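Side-chain contacts in DUF1116 domain-containing protein (Enterococcus faecalis, PDB 3CLQ), which is of unknown function but belongs to the AllG family, named for a subunit of oxamate carbamoyltransferase, so a role in carbamoyl transfer is possible: residues B[36-41]-B[126-131]; B[53-58]-B[91-96]; B[65-70]-B[80-85]; B[112-117]-B[159-164]. All coordinates share one frame; numbering follows the deposited sequence.

Contact 1: residues B[36-41]-B[126-131]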
# COMPACT_ATOMS: atom_id res chain seq x y z
N ASN B 36 29.65 -8.91 -12.92
CA ASN B 36 30.40 -7.70 -12.58
C ASN B 36 30.51 -7.42 -11.09
O ASN B 36 31.41 -6.69 -10.68
CB ASN B 36 29.79 -6.45 -13.23
CG ASN B 36 29.85 -6.47 -14.73
OD1 ASN B 36 30.66 -7.18 -15.32
ND2 ASN B 36 28.99 -5.68 -15.36
N VAL B 37 29.61 -7.95 -10.27
CA VAL B 37 29.57 -7.49 -8.89
C VAL B 37 29.54 -8.56 -7.80
O VAL B 37 29.84 -8.28 -6.65
CB VAL B 37 28.42 -6.50 -8.66
CG1 VAL B 37 28.56 -5.31 -9.59
CG2 VAL B 37 27.09 -7.18 -8.88
N MSE B 38 29.18 -9.79 -8.16
CA MSE B 38 29.04 -10.86 -7.16
C MSE B 38 30.37 -11.53 -6.85
O MSE B 38 31.27 -11.54 -7.68
CB MSE B 38 28.02 -11.88 -7.64
CG MSE B 38 26.65 -11.25 -7.88
SE MSE B 38 25.18 -12.53 -7.70
CE MSE B 38 26.14 -13.90 -6.70
N PRO B 39 30.50 -12.11 -5.63
CA PRO B 39 31.72 -12.81 -5.20
C PRO B 39 31.91 -14.14 -5.93
O PRO B 39 30.93 -14.86 -6.14
CB PRO B 39 31.48 -13.07 -3.70
CG PRO B 39 30.20 -12.40 -3.33
CD PRO B 39 29.44 -12.16 -4.60
N ASP B 40 33.15 -14.44 -6.31
CA ASP B 40 33.55 -15.71 -6.93
C ASP B 40 32.68 -16.11 -8.12
O ASP B 40 32.27 -17.25 -8.25
CB ASP B 40 33.55 -16.85 -5.90
CG ASP B 40 34.09 -16.42 -4.55
OD1 ASP B 40 33.28 -16.31 -3.59
OD2 ASP B 40 35.32 -16.17 -4.47
N MSE B 41 32.41 -15.17 -9.00
CA MSE B 41 31.71 -15.48 -10.23
C MSE B 41 32.68 -15.83 -11.37
O MSE B 41 33.75 -15.24 -11.50
CB MSE B 41 30.86 -14.28 -10.65
CG MSE B 41 29.67 -14.65 -11.49
SE MSE B 41 28.28 -15.47 -10.40
CE MSE B 41 26.84 -15.58 -11.72
N THR B 126 27.16 -6.97 1.82
CA THR B 126 26.30 -6.84 0.64
C THR B 126 25.56 -8.16 0.33
O THR B 126 26.11 -9.24 0.50
CB THR B 126 27.14 -6.46 -0.61
OG1 THR B 126 27.91 -5.29 -0.35
CG2 THR B 126 26.25 -6.22 -1.79
N ALA B 127 24.32 -8.05 -0.13
CA ALA B 127 23.63 -9.21 -0.67
C ALA B 127 23.18 -8.91 -2.09
O ALA B 127 23.22 -7.75 -2.51
CB ALA B 127 22.47 -9.58 0.17
N PHE B 128 22.75 -9.94 -2.81
CA PHE B 128 22.30 -9.79 -4.19
C PHE B 128 21.10 -10.69 -4.47
O PHE B 128 20.99 -11.79 -3.89
CB PHE B 128 23.43 -10.26 -5.12
CG PHE B 128 24.76 -9.60 -4.87
CD1 PHE B 128 25.06 -8.36 -5.45
CD2 PHE B 128 25.73 -10.22 -4.10
CE1 PHE B 128 26.31 -7.76 -5.25
CE2 PHE B 128 26.97 -9.62 -3.87
CZ PHE B 128 27.26 -8.38 -4.45
N THR B 129 20.20 -10.25 -5.36
CA THR B 129 19.18 -11.13 -5.96
C THR B 129 18.87 -10.66 -7.34
O THR B 129 19.03 -9.48 -7.63
CB THR B 129 17.80 -11.18 -5.25
OG1 THR B 129 17.56 -10.01 -4.45
CG2 THR B 129 17.69 -12.40 -4.40
N ASN B 130 18.39 -11.56 -8.18
CA ASN B 130 17.99 -11.19 -9.53
C ASN B 130 16.65 -10.48 -9.46
O ASN B 130 16.08 -10.30 -8.38
CB ASN B 130 17.82 -12.42 -10.40
CG ASN B 130 16.62 -13.22 -10.01
OD1 ASN B 130 15.77 -12.74 -9.28
ND2 ASN B 130 16.56 -14.47 -10.47
N LEU B 131 16.18 -10.09 -10.64
CA LEU B 131 14.94 -9.37 -10.80
C LEU B 131 13.79 -10.30 -11.12
O LEU B 131 13.98 -11.39 -11.66
CB LEU B 131 15.07 -8.35 -11.91
CG LEU B 131 15.88 -7.09 -11.59
CD1 LEU B 131 17.30 -7.46 -11.17
CD2 LEU B 131 15.91 -6.20 -12.81

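Contact 2: residues B[53-58]-B[91-96]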
# COMPACT_ATOMS: atom_id res chain seq x y z
N ILE B 53 23.51 -29.00 -4.43
CA ILE B 53 22.85 -30.08 -5.15
C ILE B 53 23.45 -30.22 -6.55
O ILE B 53 23.49 -29.26 -7.32
CB ILE B 53 21.32 -29.85 -5.25
CG1 ILE B 53 20.62 -31.06 -5.86
CG2 ILE B 53 21.03 -28.59 -6.05
CD1 ILE B 53 19.19 -31.19 -5.45
N THR B 54 23.94 -31.40 -6.89
CA THR B 54 24.42 -31.60 -8.24
C THR B 54 23.28 -31.44 -9.24
O THR B 54 22.11 -31.42 -8.86
CB THR B 54 25.05 -32.98 -8.41
OG1 THR B 54 24.10 -33.97 -8.00
CG2 THR B 54 26.28 -33.09 -7.55
N TYR B 55 23.63 -31.30 -10.51
CA TYR B 55 22.64 -31.08 -11.55
C TYR B 55 21.80 -32.33 -11.74
O TYR B 55 20.57 -32.24 -11.78
CB TYR B 55 23.31 -30.67 -12.86
CG TYR B 55 22.37 -30.63 -14.04
CD1 TYR B 55 21.52 -29.55 -14.23
CD2 TYR B 55 22.33 -31.66 -14.97
CE1 TYR B 55 20.64 -29.50 -15.30
CE2 TYR B 55 21.46 -31.62 -16.06
CZ TYR B 55 20.62 -30.53 -16.22
OH TYR B 55 19.75 -30.46 -17.29
N GLU B 56 22.45 -33.49 -11.83
CA GLU B 56 21.71 -34.73 -12.06
C GLU B 56 20.63 -34.97 -11.02
O GLU B 56 19.61 -35.58 -11.31
CB GLU B 56 22.63 -35.96 -12.14
CG GLU B 56 23.60 -35.96 -13.30
CD GLU B 56 24.67 -34.91 -13.11
OE1 GLU B 56 25.08 -34.70 -11.95
OE2 GLU B 56 25.09 -34.28 -14.11
N ASN B 57 20.83 -34.50 -9.80
CA ASN B 57 19.80 -34.71 -8.79
C ASN B 57 18.76 -33.59 -8.70
O ASN B 57 17.80 -33.71 -7.95
CB ASN B 57 20.41 -35.05 -7.43
CG ASN B 57 21.34 -36.26 -7.51
OD1 ASN B 57 21.13 -37.18 -8.31
ND2 ASN B 57 22.38 -36.26 -6.69
N MSE B 58 18.91 -32.54 -9.51
CA MSE B 58 17.92 -31.44 -9.51
C MSE B 58 16.58 -31.93 -10.02
O MSE B 58 16.48 -33.01 -10.57
CB MSE B 58 18.39 -30.25 -10.34
CG MSE B 58 19.56 -29.49 -9.74
SE MSE B 58 20.13 -28.04 -10.93
CE MSE B 58 21.42 -27.12 -9.77
N ILE B 91 30.63 -26.83 -15.80
CA ILE B 91 29.87 -25.80 -15.08
C ILE B 91 29.94 -25.97 -13.56
O ILE B 91 29.86 -27.09 -13.05
CB ILE B 91 28.41 -25.76 -15.53
CG1 ILE B 91 28.33 -25.47 -17.04
CG2 ILE B 91 27.64 -24.73 -14.75
CD1 ILE B 91 26.88 -25.44 -17.53
N THR B 92 30.11 -24.86 -12.86
CA THR B 92 30.09 -24.87 -11.40
C THR B 92 28.69 -24.47 -10.93
O THR B 92 28.24 -23.34 -11.14
CB THR B 92 31.15 -23.91 -10.80
OG1 THR B 92 32.47 -24.32 -11.19
CG2 THR B 92 31.07 -23.87 -9.27
N PHE B 93 27.99 -25.42 -10.32
CA PHE B 93 26.67 -25.17 -9.79
C PHE B 93 26.81 -24.96 -8.32
O PHE B 93 27.22 -25.87 -7.59
CB PHE B 93 25.75 -26.37 -10.03
CG PHE B 93 25.42 -26.59 -11.46
CD1 PHE B 93 24.34 -25.95 -12.05
CD2 PHE B 93 26.22 -27.44 -12.25
CE1 PHE B 93 24.04 -26.16 -13.38
CE2 PHE B 93 25.93 -27.64 -13.58
CZ PHE B 93 24.85 -27.02 -14.15
N SER B 94 26.48 -23.77 -7.86
CA SER B 94 26.49 -23.57 -6.44
C SER B 94 25.37 -22.64 -6.05
O SER B 94 24.90 -21.86 -6.88
CB SER B 94 27.86 -23.09 -5.94
OG SER B 94 28.18 -21.80 -6.40
N PRO B 95 24.91 -22.77 -4.80
CA PRO B 95 23.78 -22.02 -4.25
C PRO B 95 24.00 -20.51 -4.20
O PRO B 95 25.12 -20.04 -3.95
CB PRO B 95 23.64 -22.57 -2.82
CG PRO B 95 24.34 -23.88 -2.83
CD PRO B 95 25.46 -23.73 -3.82
N CYS B 96 22.93 -19.76 -4.40
CA CYS B 96 22.96 -18.34 -4.17
C CYS B 96 23.50 -18.04 -2.80
O CYS B 96 24.24 -17.06 -2.60
CB CYS B 96 21.55 -17.78 -4.26
SG CYS B 96 20.85 -17.95 -5.87

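Contact 3: residues B[65-70]-B[80-85]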
# COMPACT_ATOMS: atom_id res chain seq x y z
N ALA B 65 15.32 -24.66 -15.75
CA ALA B 65 15.89 -23.35 -15.46
C ALA B 65 17.34 -23.27 -15.92
O ALA B 65 17.70 -22.40 -16.70
CB ALA B 65 15.78 -23.04 -14.00
N VAL B 66 18.20 -24.18 -15.48
CA VAL B 66 19.58 -24.10 -15.95
C VAL B 66 19.66 -24.13 -17.48
O VAL B 66 20.59 -23.59 -18.08
CB VAL B 66 20.50 -25.19 -15.35
CG1 VAL B 66 20.28 -25.30 -13.84
CG2 VAL B 66 20.26 -26.49 -16.03
N GLN B 67 18.67 -24.75 -18.11
CA GLN B 67 18.69 -24.91 -19.56
C GLN B 67 18.36 -23.62 -20.29
O GLN B 67 19.02 -23.26 -21.27
CB GLN B 67 17.72 -26.01 -20.00
CG GLN B 67 18.34 -27.40 -19.94
CD GLN B 67 17.30 -28.49 -19.86
OE1 GLN B 67 16.19 -28.34 -20.40
NE2 GLN B 67 17.63 -29.58 -19.19
N GLY B 68 17.33 -22.93 -19.79
CA GLY B 68 16.92 -21.68 -20.38
C GLY B 68 18.08 -20.73 -20.18
O GLY B 68 18.46 -20.00 -21.09
N ALA B 69 18.65 -20.79 -18.99
CA ALA B 69 19.73 -19.90 -18.62
C ALA B 69 20.89 -20.09 -19.57
O ALA B 69 21.40 -19.12 -20.14
CB ALA B 69 20.18 -20.18 -17.20
N LEU B 70 21.29 -21.34 -19.74
CA LEU B 70 22.42 -21.65 -20.58
C LEU B 70 22.21 -21.13 -22.00
O LEU B 70 23.13 -20.56 -22.59
CB LEU B 70 22.68 -23.16 -20.57
CG LEU B 70 23.87 -23.68 -19.73
CD1 LEU B 70 24.56 -22.62 -18.86
CD2 LEU B 70 23.47 -24.88 -18.89
N ALA B 80 17.56 -29.24 -25.62
CA ALA B 80 18.14 -30.58 -25.62
C ALA B 80 19.68 -30.56 -25.56
O ALA B 80 20.31 -31.39 -24.89
CB ALA B 80 17.65 -31.37 -26.83
N ASP B 81 20.28 -29.59 -26.26
CA ASP B 81 21.73 -29.38 -26.22
C ASP B 81 22.17 -28.91 -24.83
O ASP B 81 23.12 -29.45 -24.26
CB ASP B 81 22.15 -28.37 -27.29
CG ASP B 81 23.51 -27.74 -27.01
OD1 ASP B 81 24.15 -28.08 -25.93
OD2 ASP B 81 23.95 -26.89 -27.88
N ALA B 82 21.46 -27.91 -24.30
CA ALA B 82 21.79 -27.35 -22.99
C ALA B 82 21.97 -28.43 -21.94
O ALA B 82 23.02 -28.51 -21.27
CB ALA B 82 20.71 -26.37 -22.56
N ASP B 83 20.93 -29.26 -21.79
CA ASP B 83 20.97 -30.43 -20.93
C ASP B 83 22.28 -31.25 -21.07
O ASP B 83 22.76 -31.84 -20.10
CB ASP B 83 19.75 -31.31 -21.18
CG ASP B 83 19.72 -32.53 -20.30
OD1 ASP B 83 20.23 -32.44 -19.15
OD2 ASP B 83 19.20 -33.59 -20.74
N ARG B 84 22.84 -31.28 -22.28
CA ARG B 84 24.11 -31.98 -22.46
C ARG B 84 25.27 -31.23 -21.81
O ARG B 84 26.10 -31.82 -21.11
CB ARG B 84 24.40 -32.24 -23.93
CG ARG B 84 25.44 -33.30 -24.18
CD ARG B 84 25.63 -33.57 -25.67
NE ARG B 84 25.88 -32.32 -26.39
CZ ARG B 84 24.93 -31.64 -27.03
NH1 ARG B 84 25.23 -30.51 -27.65
NH2 ARG B 84 23.67 -32.10 -27.07
N VAL B 85 25.34 -29.92 -22.03
CA VAL B 85 26.41 -29.10 -21.46
C VAL B 85 26.42 -29.12 -19.93
O VAL B 85 27.49 -29.22 -19.31
CB VAL B 85 26.29 -27.64 -21.94
CG1 VAL B 85 27.51 -26.82 -21.49
CG2 VAL B 85 26.14 -27.59 -23.45

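Contact 4: residues B[112-117]-B[159-164]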
# COMPACT_ATOMS: atom_id res chain seq x y z
N ASN B 112 25.06 -13.03 -16.77
CA ASN B 112 24.48 -11.87 -17.48
C ASN B 112 23.07 -11.42 -17.08
O ASN B 112 22.50 -10.51 -17.69
CB ASN B 112 24.59 -12.04 -18.99
CG ASN B 112 26.01 -12.02 -19.44
OD1 ASN B 112 26.67 -10.99 -19.35
ND2 ASN B 112 26.50 -13.15 -19.90
N MSE B 113 22.51 -12.04 -16.05
CA MSE B 113 21.30 -11.50 -15.46
C MSE B 113 21.66 -10.32 -14.59
O MSE B 113 22.75 -10.28 -14.03
CB MSE B 113 20.58 -12.56 -14.64
CG MSE B 113 19.97 -13.61 -15.52
SE MSE B 113 19.34 -15.14 -14.51
CE MSE B 113 19.93 -16.50 -15.76
N TYR B 114 20.76 -9.35 -14.51
CA TYR B 114 20.96 -8.22 -13.62
C TYR B 114 20.50 -8.59 -12.23
O TYR B 114 19.53 -9.33 -12.07
CB TYR B 114 20.21 -7.00 -14.14
CG TYR B 114 21.07 -6.18 -15.03
CD1 TYR B 114 21.29 -6.57 -16.36
CD2 TYR B 114 21.72 -5.05 -14.56
CE1 TYR B 114 22.14 -5.83 -17.20
CE2 TYR B 114 22.55 -4.30 -15.38
CZ TYR B 114 22.76 -4.70 -16.70
OH TYR B 114 23.59 -3.98 -17.50
N VAL B 115 21.23 -8.10 -11.22
CA VAL B 115 20.86 -8.31 -9.81
C VAL B 115 20.75 -6.98 -9.05
O VAL B 115 21.41 -6.02 -9.43
CB VAL B 115 21.88 -9.24 -9.08
CG1 VAL B 115 21.73 -10.67 -9.55
CG2 VAL B 115 23.33 -8.76 -9.27
N HIS B 116 19.90 -6.94 -8.01
CA HIS B 116 19.89 -5.82 -7.02
C HIS B 116 21.20 -5.83 -6.27
O HIS B 116 21.67 -6.88 -5.87
CB HIS B 116 18.83 -6.02 -5.93
CG HIS B 116 17.43 -6.19 -6.42
ND1 HIS B 116 17.04 -7.24 -7.22
CD2 HIS B 116 16.31 -5.48 -6.16
CE1 HIS B 116 15.75 -7.13 -7.47
NE2 HIS B 116 15.28 -6.07 -6.84
N ILE B 117 21.79 -4.67 -6.04
CA ILE B 117 22.93 -4.64 -5.15
C ILE B 117 22.49 -3.94 -3.88
O ILE B 117 22.19 -2.74 -3.90
CB ILE B 117 24.08 -3.86 -5.73
CG1 ILE B 117 24.30 -4.26 -7.18
CG2 ILE B 117 25.31 -4.12 -4.93
CD1 ILE B 117 24.82 -3.12 -8.04
N LEU B 159 15.89 -2.96 -19.80
CA LEU B 159 15.48 -2.83 -18.41
C LEU B 159 16.65 -2.76 -17.41
O LEU B 159 16.74 -1.83 -16.60
CB LEU B 159 14.57 -3.98 -18.03
CG LEU B 159 14.13 -3.97 -16.56
CD1 LEU B 159 13.30 -2.72 -16.17
CD2 LEU B 159 13.37 -5.26 -16.27
N GLY B 160 17.54 -3.74 -17.46
CA GLY B 160 18.73 -3.75 -16.61
C GLY B 160 19.58 -2.49 -16.60
O GLY B 160 19.74 -1.86 -15.56
N PRO B 161 20.15 -2.12 -17.76
CA PRO B 161 20.91 -0.88 -17.93
C PRO B 161 20.15 0.35 -17.45
O PRO B 161 20.70 1.21 -16.76
CB PRO B 161 21.12 -0.82 -19.43
CG PRO B 161 21.18 -2.25 -19.85
CD PRO B 161 20.12 -2.91 -19.01
N LEU B 162 18.87 0.42 -17.80
CA LEU B 162 18.02 1.49 -17.31
C LEU B 162 18.09 1.55 -15.79
O LEU B 162 18.28 2.62 -15.22
CB LEU B 162 16.58 1.28 -17.78
CG LEU B 162 15.61 2.47 -17.75
CD1 LEU B 162 14.19 2.01 -18.04
CD2 LEU B 162 15.62 3.19 -16.42
N LEU B 163 17.94 0.41 -15.13
CA LEU B 163 17.92 0.43 -13.68
C LEU B 163 19.23 0.90 -13.11
O LEU B 163 19.26 1.73 -12.22
CB LEU B 163 17.56 -0.93 -13.10
CG LEU B 163 16.11 -1.02 -12.66
CD1 LEU B 163 15.54 0.36 -12.75
CD2 LEU B 163 15.30 -1.99 -13.52
N HIS B 164 20.32 0.36 -13.64
CA HIS B 164 21.67 0.69 -13.21
C HIS B 164 21.92 2.19 -13.32
O HIS B 164 22.43 2.81 -12.39
CB HIS B 164 22.67 -0.05 -14.10
CG HIS B 164 24.08 0.43 -13.98
ND1 HIS B 164 24.97 -0.10 -13.05
CD2 HIS B 164 24.79 1.33 -14.70
CE1 HIS B 164 26.15 0.47 -13.21
NE2 HIS B 164 26.07 1.35 -14.19

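Contact 1: residues B[36-41]-B[126-131]
A Met-aromatic contact between Met38, built as selenomethionine, and Phe128 joins the loop after helix 34-37 to strand 126-130, an outermost strand of the four-stranded antiparallel sheet. Phe128 carries the strand's side of the contact alone, its CB directed at the loop. Met38 comes over one face of the ring: its CG lies 4.0 Å from the centroid of the Phe128 ring and only 13° off the normal, a CH-pi approach shifted toward the rim. Its SE continues toward the root of the phenylalanine, reaching 3.9 Å from Phe128 CB. The two side chains therefore run antiparallel, with SE lying obliquely to the ring. Ile117 of the adjoining strand 114-120 also packs on Phe128, while His99 touches Met38 and is hydrogen-bonded to Pro39 O. The far end of the phenylalanine is held between neighbours of Met38. The closest approach is made by a backbone atom, Val37 O, which lies 3.4 Å from Phe128 CZ and oblique to the ring. Val37 CG2 meets Phe128 CE1 at 3.8 Å, and the Pro39 ring and the phenylalanine approach head-on, setting Pro39 CD 3.6 Å from Phe128 CE2.

Contact 2: residues B[53-58]-B[91-96]
Tyr55 and Phe93 form the aromatic part of this contact, with their planes tilted by only 26° but displaced, centroids 5.7 Å from each other, so that little of one ring lies over the other. What lies over Phe93 is instead the root of the tyrosine. Tyr55 CB sits 4.3 Å from the centroid of the Phe93 ring, 19° off its normal, in a CH-pi contact displaced toward CE2 and CZ. With CG anti to the backbone N (chi1 171°), the tyrosine ring is carried on beyond that methylene, and its hydroxyl reaches the two following helices, where Asp83 is a hydrogen-bond partner. The opposite face of Phe93 is covered by Ile91 CG2 from its own segment.

Those helices, 60-73 and 79-87, belong to the beta-alpha-beta crossover that links strand 45-48 to its parallel neighbour, strand 92-95. Phe93 projects from the second strand toward the loop that leaves the first.

Selenium and methyl contacts come from Met58, a selenomethionine. Its SE is a long, oblique Met-aromatic partner, 5.5 Å from the Phe93 centroid, whereas the methyl touches more closely: Met58 CE is 3.9 Å from Phe93 CD1. Backbone hydrogen bonding sets the spacing of the two loop residues, since they are the ends of a type I turn closed by Met58 N to Tyr55 O at 2.8 Å.

Contact 3: residues B[65-70]-B[80-85]
Gln67, Ala82 and Leu70 bring helix 60-73 against helix 79-87. Gln67 has the most surface buried, and it uses the whole length of its side chain. Near its root, Gln67 CG rests 3.7 Å from Ala82 CB, the methyl that points toward the first helix. Further out the extended chain, with chi2 at 159°, runs alongside Asp83 and in the same direction, until Gln67 NE2 lies 3.4 Å from Asp83 CB. The amide and carboxylate planes are turned 42° apart, and the two polar groups are not hydrogen-bonded to each other. They share a third residue instead: the hydroxyl of Tyr55 is a hydrogen-bond partner of both Gln67 NE2 and Asp83 OD1. The same carboxylate oxygen forms a salt bridge with Arg87, which would probably favour the charged form of Asp83 and probably helps to hold it beside the amide.

Leu70, one turn after Gln67, touches the same methyl more loosely, with Leu70 CB 4.3 Å from Ala82 CB. Its side chain also packs on Ile91, on the way into strand 92-95. Ala82 is thus received between two residues a helical turn apart, and its short side chain allows the CA atoms of Gln67 and Ala82 to approach to 5.2 Å. The short segments' axes pass 8.6 Å apart at 103°. Two consecutive helices joined by a short connection and packed crosswise in this way fit the description of an alpha-alpha corner.

Contact 4: residues B[112-117]-B[159-164]
Strand 114-117 and helix 159-164 run nearly the same way, their short axes 22° apart and 9.1 Å from each other, yet the CA atoms of Tyr114 and Gly160 come within 5.8 Å. This close point is where the tyrosine ring lies flat on the helix backbone. Gly160 CA stands 3.7 Å from the centroid of the Tyr114 ring and 9° off its normal, a CH-pi contact over the very centre of the face. Because glycine has no side chain on the surface turned toward the strand, the ring can settle directly on the main chain. The same face continues over the next peptide link, with Gly160 C 3.7 Å from Tyr114 CE2. Pro161 follows at the phenolic end, crossing the tyrosine at about a right angle; its CD is 3.9 Å from Tyr114 CZ. The helix is kinked here, since the proline nitrogen makes no bond to the preceding turn. His164 CB approaches CE2 of Tyr114 obliquely, and its imidazole ND1 is hydrogen-bonded to Phe31 O.

Phe31 belongs to strand 26-33, the sheet neighbour of strand 114-120, and Asp32 and Lys33 of that strand also touch Tyr114. Helix 146-168 therefore rests on two adjacent strands of the antiparallel sheet, while its Leu159 and Leu162 pack against helix 216-226.

Contacts 1 and 4 share the four-stranded antiparallel sheet, in which strands 126-130 and 114-120 are neighbours; their centres are 11 Å apart, and His116 N probably hydrogen-bonds to Thr129 O between them. Contacts 2 and 3, with centres 13 Å apart, belong to the crossover between strands 45-48 and 92-95 and meet through Tyr55. Along the chain, contact 3 falls within the span of contact 2, and both fall within that of contact 1, whereas contacts 1 and 4 interleave. The two groups are bridged by Ala69 of contact 3, which packs on Met113 of contact 4, so helix 60-73 of the crossover packs against the residue leading into strand 114-120.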